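Local coordinates for DNA-binding protein reb1 (PDB 5EYB) that binds specific sites in rDNA and upstream of RNA polymerase II genes, and has a role in terminating RNA polymerase I transcription, at residues Ser150-Ala154 with Lys155-His159; Tyr33-Asp36 with His37-Ala41. All coordinates share one frame; numbering follows the deposited sequence.

Contact 1: residues Ser150-Ala154 with Lys155-His159. With nucleotides of chain B; nucleotides of chain C.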
# COMPACT_ATOMS: atom_id res chain seq x y z
N SER A 150 -12.52 -24.68 8.82
CA SER A 150 -13.05 -24.40 10.15
C SER A 150 -12.13 -23.50 10.96
O SER A 150 -12.56 -22.89 11.94
CB SER A 150 -13.28 -25.71 10.90
OG SER A 150 -12.15 -26.56 10.78
N HIS A 151 -10.88 -23.40 10.54
CA HIS A 151 -9.88 -22.60 11.23
C HIS A 151 -10.14 -21.10 11.04
O HIS A 151 -9.93 -20.30 11.95
CB HIS A 151 -8.49 -22.95 10.74
CG HIS A 151 -8.32 -22.81 9.26
ND1 HIS A 151 -8.61 -23.83 8.38
CD2 HIS A 151 -7.92 -21.76 8.50
CE1 HIS A 151 -8.38 -23.42 7.14
NE2 HIS A 151 -7.96 -22.17 7.19
N ARG A 152 -10.60 -20.74 9.86
CA ARG A 152 -10.86 -19.34 9.55
C ARG A 152 -12.33 -19.00 9.80
O ARG A 152 -13.21 -19.82 9.57
CB ARG A 152 -10.49 -19.04 8.10
CG ARG A 152 -10.57 -17.57 7.73
CD ARG A 152 -10.35 -17.38 6.24
NE ARG A 152 -8.98 -17.65 5.84
CZ ARG A 152 -8.04 -16.71 5.72
NH1 ARG A 152 -8.35 -15.44 5.96
NH2 ARG A 152 -6.81 -17.03 5.35
N ASP A 153 -12.57 -17.78 10.28
CA ASP A 153 -13.92 -17.28 10.53
C ASP A 153 -14.77 -17.39 9.26
O ASP A 153 -14.30 -17.11 8.16
CB ASP A 153 -13.89 -15.83 11.01
CG ASP A 153 -15.27 -15.24 11.16
OD1 ASP A 153 -16.19 -15.97 11.57
OD2 ASP A 153 -15.45 -14.04 10.84
N ALA A 154 -16.02 -17.82 9.44
CA ALA A 154 -16.89 -18.09 8.31
C ALA A 154 -17.21 -16.83 7.51
O ALA A 154 -17.50 -16.91 6.32
CB ALA A 154 -18.17 -18.75 8.79
N LYS A 155 -17.15 -15.67 8.16
CA LYS A 155 -17.44 -14.40 7.50
C LYS A 155 -16.31 -14.00 6.56
O LYS A 155 -16.55 -13.37 5.53
CB LYS A 155 -17.68 -13.31 8.54
CG LYS A 155 -18.40 -12.09 7.99
CD LYS A 155 -19.77 -12.47 7.45
CE LYS A 155 -20.58 -11.24 7.04
NZ LYS A 155 -21.97 -11.61 6.66
N SER A 156 -15.09 -14.35 6.94
CA SER A 156 -13.92 -14.09 6.11
C SER A 156 -14.03 -14.85 4.79
O SER A 156 -13.75 -14.31 3.72
CB SER A 156 -12.64 -14.49 6.85
OG SER A 156 -11.51 -14.41 6.00
N ILE A 157 -14.43 -16.11 4.90
CA ILE A 157 -14.61 -16.97 3.74
C ILE A 157 -15.74 -16.45 2.85
O ILE A 157 -15.64 -16.48 1.62
CB ILE A 157 -14.90 -18.42 4.16
CG1 ILE A 157 -13.87 -18.87 5.21
CG2 ILE A 157 -14.91 -19.35 2.96
CD1 ILE A 157 -14.18 -20.22 5.83
N TYR A 158 -16.81 -15.99 3.48
CA TYR A 158 -17.96 -15.44 2.78
C TYR A 158 -17.58 -14.21 1.93
O TYR A 158 -17.98 -14.11 0.77
CB TYR A 158 -19.07 -15.08 3.77
CG TYR A 158 -20.19 -14.24 3.20
CD1 TYR A 158 -21.23 -14.82 2.48
CD2 TYR A 158 -20.23 -12.86 3.41
CE1 TYR A 158 -22.25 -14.05 1.96
CE2 TYR A 158 -21.25 -12.09 2.90
CZ TYR A 158 -22.26 -12.69 2.18
OH TYR A 158 -23.28 -11.92 1.68
N HIS A 159 -16.81 -13.29 2.52
CA HIS A 159 -16.37 -12.10 1.79
C HIS A 159 -15.42 -12.47 0.66
O HIS A 159 -15.50 -11.92 -0.44
CB HIS A 159 -15.67 -11.11 2.73
CG HIS A 159 -16.61 -10.34 3.61
ND1 HIS A 159 -17.80 -9.82 3.15
CD2 HIS A 159 -16.53 -10.00 4.91
CE1 HIS A 159 -18.41 -9.19 4.14
NE2 HIS A 159 -17.66 -9.29 5.22
P DG B 8 -26.59 -13.14 0.66
OP1 DG B 8 -27.61 -13.31 -0.40
OP2 DG B 8 -25.18 -13.48 0.38
O5' DG B 8 -26.63 -11.62 1.16
C5' DG B 8 -27.86 -11.07 1.60
C4' DG B 8 -27.80 -9.55 1.64
O4' DG B 8 -27.41 -9.10 2.96
C3' DG B 8 -26.83 -8.89 0.66
O3' DG B 8 -27.43 -7.70 0.16
C2' DG B 8 -25.61 -8.60 1.53
C1' DG B 8 -26.24 -8.32 2.89
N9 DG B 8 -25.39 -8.68 4.03
C8 DG B 8 -24.73 -9.87 4.22
N7 DG B 8 -24.07 -9.92 5.34
C5 DG B 8 -24.32 -8.69 5.94
C6 DG B 8 -23.88 -8.18 7.18
O6 DG B 8 -23.15 -8.72 8.02
N1 DG B 8 -24.37 -6.90 7.41
C2 DG B 8 -25.18 -6.20 6.56
N2 DG B 8 -25.55 -4.98 6.96
N3 DG B 8 -25.61 -6.67 5.39
C4 DG B 8 -25.14 -7.92 5.15
P DT C 17 -10.08 -11.18 6.83
OP1 DT C 17 -9.37 -12.06 7.78
OP2 DT C 17 -11.29 -11.68 6.13
O5' DT C 17 -10.50 -9.85 7.61
C5' DT C 17 -9.51 -9.08 8.25
C4' DT C 17 -10.15 -8.05 9.15
O4' DT C 17 -10.81 -7.03 8.35
C3' DT C 17 -11.22 -8.59 10.11
O3' DT C 17 -11.10 -7.92 11.35
C2' DT C 17 -12.52 -8.23 9.40
C1' DT C 17 -12.16 -6.91 8.75
N1 DT C 17 -12.98 -6.58 7.54
C2 DT C 17 -13.70 -5.41 7.51
O2 DT C 17 -13.72 -4.61 8.44
N3 DT C 17 -14.40 -5.19 6.36
C4 DT C 17 -14.45 -6.01 5.25
O4 DT C 17 -15.11 -5.73 4.25
C5 DT C 17 -13.67 -7.22 5.33
C7 DT C 17 -13.65 -8.19 4.18
C6 DT C 17 -12.98 -7.45 6.46
P DG B 7 -23.86 -17.31 5.51
OP1 DG B 7 -23.53 -18.53 4.74
OP2 DG B 7 -22.77 -16.54 6.15
O5' DG B 7 -24.68 -16.31 4.58
C5' DG B 7 -25.98 -16.65 4.14
C4' DG B 7 -26.81 -15.41 3.87
O4' DG B 7 -27.04 -14.71 5.11
C3' DG B 7 -26.16 -14.40 2.91
O3' DG B 7 -27.09 -13.98 1.93
C2' DG B 7 -25.75 -13.24 3.82
C1' DG B 7 -26.74 -13.35 4.97
N9 DG B 7 -26.19 -12.86 6.22
C8 DG B 7 -25.24 -13.48 7.00
N7 DG B 7 -24.91 -12.80 8.06
C5 DG B 7 -25.69 -11.65 7.98
C6 DG B 7 -25.76 -10.54 8.85
O6 DG B 7 -25.14 -10.34 9.90
N1 DG B 7 -26.68 -9.59 8.40
C2 DG B 7 -27.42 -9.70 7.25
N2 DG B 7 -28.25 -8.68 6.97
N3 DG B 7 -27.36 -10.74 6.42
C4 DG B 7 -26.47 -11.67 6.85
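Arg152 reaches from the loop before helix 154-164 to Ser156, in the helix's first turn. Its CB already heads toward the helix. CG passes Ser156 OG at 3.7 Å and CD lies nearer, 3.2 Å from the same OG; the bend at chi3 (-70°) then carries NE past it, with only a loose approach. At the tip, NH1 meets Ser156 OG near the guanidinium plane, in a weak hydrogen bond of 3.3 Å. The group's stronger partners lie elsewhere: NH1 bonds Gly97 O, NH2 bonds Asp98 O and forms a salt bridge with Glu103, and Phe99 adds a cation-pi contact. Ser156 OG donates a hydrogen bond to OP2 of DT17 of chain C, 2.7 Å away, so one hydroxyl links arginine and phosphate. Replacing Arg152 by alanine would remove the guanidinium and is likely to leave Glu103 OE2 without its salt-bridge partner and Ser156 OG less firmly held beside the phosphate.

Asp153 is the N-cap, its backbone O weakly bonded to Ser156 N and Ile157 N. Its carboxylate lies alongside Lys155, whose chain turns at chi2 (60°) and then runs straight, setting NZ 3.0 Å from N7 of DG8 of chain B, with a weaker bond to O6. About one turn further along the helix, Tyr158 OH donates a 2.8 Å bond to OP2 of DG8 of chain B, in the ring plane, while His159 CD2 packs against the methyl C7 of DT17 of chain C. Base-edge and phosphate bonds together imply that helix 154-164 of this Myb-associated domain reads the major groove while gripping both strands.

Contact 2: residues Tyr33-Asp36 with His37-Ala41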
# COMPACT_ATOMS: atom_id res chain seq x y z
N TYR A 33 21.09 -28.48 -16.17
CA TYR A 33 22.47 -28.07 -15.96
C TYR A 33 23.17 -28.88 -14.87
O TYR A 33 24.22 -28.47 -14.37
CB TYR A 33 22.52 -26.58 -15.62
CG TYR A 33 22.02 -25.70 -16.75
CD1 TYR A 33 20.68 -25.36 -16.85
CD2 TYR A 33 22.89 -25.24 -17.73
CE1 TYR A 33 20.22 -24.57 -17.89
CE2 TYR A 33 22.44 -24.45 -18.77
CZ TYR A 33 21.11 -24.12 -18.84
OH TYR A 33 20.66 -23.33 -19.88
N SER A 34 22.58 -30.02 -14.52
CA SER A 34 23.13 -30.93 -13.51
C SER A 34 23.47 -30.21 -12.21
O SER A 34 24.50 -30.48 -11.59
CB SER A 34 24.37 -31.64 -14.05
OG SER A 34 24.03 -32.54 -15.09
N LEU A 35 22.60 -29.30 -11.80
CA LEU A 35 22.82 -28.53 -10.59
C LEU A 35 21.94 -29.01 -9.45
O LEU A 35 20.94 -29.70 -9.66
CB LEU A 35 22.58 -27.04 -10.85
CG LEU A 35 23.57 -26.36 -11.79
CD1 LEU A 35 23.09 -24.97 -12.17
CD2 LEU A 35 24.94 -26.30 -11.14
N ASP A 36 22.32 -28.65 -8.23
CA ASP A 36 21.53 -28.98 -7.05
C ASP A 36 20.81 -27.73 -6.56
O ASP A 36 21.20 -26.61 -6.90
CB ASP A 36 22.43 -29.56 -5.95
CG ASP A 36 21.65 -30.01 -4.73
OD1 ASP A 36 20.43 -30.28 -4.86
OD2 ASP A 36 22.25 -30.10 -3.64
N HIS A 37 19.76 -27.93 -5.77
CA HIS A 37 19.01 -26.81 -5.20
C HIS A 37 19.87 -25.96 -4.27
O HIS A 37 19.58 -24.79 -4.04
CB HIS A 37 17.78 -27.33 -4.45
CG HIS A 37 16.63 -27.68 -5.34
ND1 HIS A 37 16.64 -27.44 -6.70
CD2 HIS A 37 15.44 -28.25 -5.08
CE1 HIS A 37 15.51 -27.85 -7.23
NE2 HIS A 37 14.76 -28.35 -6.27
N THR A 38 20.94 -26.54 -3.74
CA THR A 38 21.86 -25.79 -2.90
C THR A 38 22.71 -24.85 -3.74
O THR A 38 23.05 -23.74 -3.31
CB THR A 38 22.79 -26.73 -2.10
OG1 THR A 38 23.62 -27.47 -3.01
CG2 THR A 38 21.97 -27.70 -1.26
N GLN A 39 23.06 -25.28 -4.95
CA GLN A 39 23.88 -24.47 -5.85
C GLN A 39 23.11 -23.27 -6.36
O GLN A 39 23.68 -22.19 -6.55
CB GLN A 39 24.37 -25.32 -7.02
CG GLN A 39 25.30 -26.44 -6.61
CD GLN A 39 25.72 -27.30 -7.78
OE1 GLN A 39 25.06 -28.29 -8.11
NE2 GLN A 39 26.82 -26.93 -8.43
N VAL A 40 21.81 -23.45 -6.59
CA VAL A 40 20.95 -22.37 -7.03
C VAL A 40 20.74 -21.36 -5.90
O VAL A 40 20.77 -20.15 -6.12
CB VAL A 40 19.59 -22.89 -7.52
CG1 VAL A 40 18.66 -21.74 -7.85
CG2 VAL A 40 19.77 -23.80 -8.73
N ALA A 41 20.54 -21.87 -4.69
CA ALA A 41 20.38 -21.02 -3.52
C ALA A 41 21.63 -20.20 -3.25
O ALA A 41 21.55 -19.08 -2.74
CB ALA A 41 20.03 -21.86 -2.30
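Asp36 and Gln39 exchange bonds across the start of helix 37-43. Asp36 occupies the N-cap, and its backbone NH, which precedes the helix, is taken up by Gln39 OE1 at 2.8 Å. The amide oxygen receives it with the donor tilted from the carbonyl plane. Gln39 can fold back this far because CG lies anti to its carbonyl carbon (chi1 -64°) and the chain stays extended beyond it; the Gln39 side chain crosses that of Leu35 at about a right angle, NE2 lying 3.4 Å from Leu35 CD2.

The Asp36 carboxylate divides its oxygens between two donors. OD1 accepts His37 N, which sits above the carboxylate plane, 58° out of it. OD2 accepts the hydroxyl of Thr38, with OG1 3.0 Å away and likewise above the plane, by 50°. Asp36 O is satisfied by the helix itself: Val40 N lies in its carbonyl plane at 3.2 Å, and Gln39 N adds a weak second bond. The positive end of the helix would be expected to favour the charged form of Asp36.

Val40, the buried member, turns inward onto Phe29 and Cys30 of helix 16-32 and onto Tyr80. Gln39 returning a bond to the N-cap NH, without a matching bond from the Asp36 side chain to Gln39 N, is one half of a capping box, here at a helix start in the first Myb-associated domain.

Both contacts are helix starts with an aspartate at the N-cap, but they serve different helices, 154-164 and 37-43, in different Myb-associated domains, with centres about 40 Å apart. Contact 1 is partly buried: four of its seven touching residues are buried, and its polar side chains are spent largely on DNA, a neighbouring loop and Glu103 of helix 101-116. There the N-cap aspartate takes part in the helix bonding through its backbone oxygen. Contact 2 is a surface contact whose nearest atom lies about 12 Å from the nucleic acid. Its polar groups are satisfied mostly within the turn, the carboxylate accepting bonds from His37 N and the Thr38 hydroxyl. The first therefore presents a helix to DNA, whereas the second closes a local turn between two helices.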